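Local coordinates for ribulose bisphosphate carboxylase small chain (Galdieria sulphuraria, PDB 4F0H), which forms, as the small subunit, part of the RuBisCO holoenzyme, which fixes carbon dioxide onto ribulose 1,5-bisphosphate, at residues E67-A70 with C71-K75. Numbering follows the deposited sequence.
Sequences EINA and CRKAK
N69 offers its side-chain oxygen to two basic residues of the next helical turn, R72 and K73, near the C-terminal end of helix 61-74. R72 NH1 donates to N69 OD1 at 2.9 Å; the oxygen lies close to the guanidinium plane, yet NH1 stands 38° out of the amide carbonyl plane. K73 NZ reaches the same OD1 at 3.1 Å from the opposite face, so the oxygen is gripped between two cationic groups. Bends at chi2 (-48°) and chi4 (-139°) curl the K73 chain back over the N69 carbonyl, bringing NZ to OD1.

Apolar contact is supplied by I68, whose CG2 lies over one face of the R72 guanidinium, offset toward its rim and 4.0 Å from NH1. The extended R72 chain runs alongside I68 in the same direction, toward helix 16-28, where NH1 forms a salt bridge with D16; NH2 bonds V100 O on strand 93-101. I68 and C71 pack on I35 of the antiparallel sheet, the latter also on I80.

Backbone bonds of the alpha-helical i to i+4 type tie the turns together: C71 N to E67 O at 2.7 Å, R72 N to I68 O, K73 N to N69 O and A74 N to A70 O at 3.1 Å. Helical geometry ends at K75.

A leucine in place of R72 would probably leave D16 without its salt-bridge partner and N69 OD1 with K73 as its remaining donor here. The D16 carboxylate probably offsets part of the positive charge gathered at the amide oxygen; its salt bridge with R72 joins the two helices packed on the antiparallel sheet, while N69 OD1 holds R72 and K73 together within the turn.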
ATOM      1  N   GLU B  67      35.512 -28.173 -40.415  1.00 15.08           N
ATOM      2  CA  GLU B  67      35.518 -27.517 -39.118  1.00 13.38           C
ATOM      3  C   GLU B  67      34.928 -28.353 -38.020  1.00 13.12           C
ATOM      4  O   GLU B  67      35.398 -28.299 -36.905  1.00 13.42           O
ATOM      5  CB  GLU B  67      34.756 -26.239 -39.165  1.00 14.19           C
ATOM      6  CG  GLU B  67      35.321 -25.257 -40.068  1.00 16.53           C
ATOM      7  CD  GLU B  67      36.739 -24.821 -39.697  1.00 24.03           C
ATOM      8  OE1 GLU B  67      37.212 -24.940 -38.515  1.00 25.72           O
ATOM      9  OE2 GLU B  67      37.403 -24.349 -40.638  1.00 26.02           O
ATOM     10  N   ILE B  68      33.862 -29.089 -38.298  1.00 14.24           N
ATOM     11  CA  ILE B  68      33.271 -29.957 -37.263  1.00 14.08           C
ATOM     12  C   ILE B  68      34.324 -30.963 -36.764  1.00 15.12           C
ATOM     13  O   ILE B  68      34.491 -31.221 -35.558  1.00 11.48           O
ATOM     14  CB  ILE B  68      32.075 -30.761 -37.824  1.00 14.61           C
ATOM     15  CG1 ILE B  68      30.914 -29.821 -38.209  1.00 14.38           C
ATOM     16  CG2 ILE B  68      31.621 -31.840 -36.825  1.00 13.76           C
ATOM     17  CD1 ILE B  68      29.673 -30.602 -38.661  1.00 16.12           C
ATOM     18  N   ASN B  69      35.071 -31.498 -37.702  1.00 13.18           N
ATOM     19  CA  ASN B  69      36.081 -32.483 -37.390  1.00 13.75           C
ATOM     20  C   ASN B  69      37.313 -31.894 -36.745  1.00 12.13           C
ATOM     21  O   ASN B  69      37.880 -32.477 -35.805  1.00 12.21           O
ATOM     22  CB  ASN B  69      36.342 -33.363 -38.629  1.00 14.65           C
ATOM     23  CG  ASN B  69      35.292 -34.469 -38.725  1.00 15.29           C
ATOM     24  OD1 ASN B  69      35.068 -35.134 -37.757  1.00 16.78           O
ATOM     25  ND2 ASN B  69      34.584 -34.580 -39.834  1.00 19.27           N
ATOM     26  N   ALA B  70      37.694 -30.711 -37.213  1.00  8.46           N
ATOM     27  CA  ALA B  70      38.700 -29.932 -36.526  1.00 11.55           C
ATOM     28  C   ALA B  70      38.248 -29.640 -35.058  1.00 14.97           C
ATOM     29  O   ALA B  70      39.032 -29.790 -34.089  1.00 11.68           O
ATOM     30  CB  ALA B  70      38.953 -28.623 -37.312  1.00 12.16           C
ATOM     31  N   CYS B  71      36.972 -29.263 -34.871  1.00 13.57           N
ATOM     32  CA  CYS B  71      36.522 -29.006 -33.477  1.00 11.33           C
ATOM     33  C   CYS B  71      36.585 -30.302 -32.616  1.00 11.56           C
ATOM     34  O   CYS B  71      37.090 -30.278 -31.474  1.00 12.29           O
ATOM     35  CB  CYS B  71      35.153 -28.390 -33.433  1.00  7.76           C
ATOM     36  SG  CYS B  71      34.727 -27.817 -31.773  1.00 13.29           S
ATOM     37  N   ARG B  72      36.087 -31.408 -33.160  1.00  9.89           N
ATOM     38  CA  ARG B  72      36.134 -32.701 -32.454  1.00 10.65           C
ATOM     39  C   ARG B  72      37.546 -33.074 -32.036  1.00 14.49           C
ATOM     40  O   ARG B  72      37.740 -33.592 -30.929  1.00 16.92           O
ATOM     41  CB  ARG B  72      35.604 -33.805 -33.348  1.00 10.28           C
ATOM     42  CG  ARG B  72      34.097 -33.838 -33.401  1.00  9.61           C
ATOM     43  CD  ARG B  72      33.693 -34.464 -34.684  1.00 13.38           C
ATOM     44  NE  ARG B  72      32.388 -35.101 -34.613  1.00 12.02           N
ATOM     45  CZ  ARG B  72      31.783 -35.666 -35.667  1.00 20.28           C
ATOM     46  NH1 ARG B  72      32.392 -35.731 -36.845  1.00 15.67           N
ATOM     47  NH2 ARG B  72      30.566 -36.208 -35.541  1.00 22.65           N
ATOM     48  N   LYS B  73      38.548 -32.790 -32.876  1.00 15.43           N
ATOM     49  CA  LYS B  73      39.887 -33.192 -32.483  1.00 18.01           C
ATOM     50  C   LYS B  73      40.396 -32.306 -31.366  1.00 17.52           C
ATOM     51  O   LYS B  73      40.973 -32.802 -30.390  1.00 18.78           O
ATOM     52  CB  LYS B  73      40.895 -33.275 -33.642  1.00 20.46           C
ATOM     53  CG  LYS B  73      40.328 -33.846 -34.916  1.00 30.34           C
ATOM     54  CD  LYS B  73      39.510 -35.181 -34.731  1.00 35.53           C
ATOM     55  CE  LYS B  73      38.694 -35.507 -36.007  1.00 37.13           C
ATOM     56  NZ  LYS B  73      37.304 -36.030 -35.785  1.00 34.36           N
ATOM     57  N   ALA B  74      40.182 -31.003 -31.481  1.00 16.46           N
ATOM     58  CA  ALA B  74      40.719 -30.102 -30.509  1.00 12.43           C
ATOM     59  C   ALA B  74      39.946 -30.201 -29.215  1.00 16.67           C
ATOM     60  O   ALA B  74      40.513 -29.878 -28.192  1.00 16.97           O
ATOM     61  CB  ALA B  74      40.652 -28.698 -31.001  1.00 15.34           C
ATOM     62  N   LYS B  75      38.653 -30.584 -29.272  1.00 10.37           N
ATOM     63  CA  LYS B  75      37.770 -30.517 -28.099  1.00 11.51           C
ATOM     64  C   LYS B  75      37.026 -31.836 -27.890  1.00 12.00           C
ATOM     65  O   LYS B  75      35.810 -31.845 -27.701  1.00  9.98           O
ATOM     66  CB  LYS B  75      36.736 -29.390 -28.274  1.00  8.63           C
ATOM     67  CG  LYS B  75      37.285 -28.044 -28.661  1.00  9.78           C
ATOM     68  CD  LYS B  75      37.868 -27.434 -27.440  1.00 12.55           C
ATOM     69  CE  LYS B  75      38.649 -26.221 -27.709  1.00 15.85           C
ATOM     70  NZ  LYS B  75      39.089 -25.778 -26.363  1.00 15.52           N
TER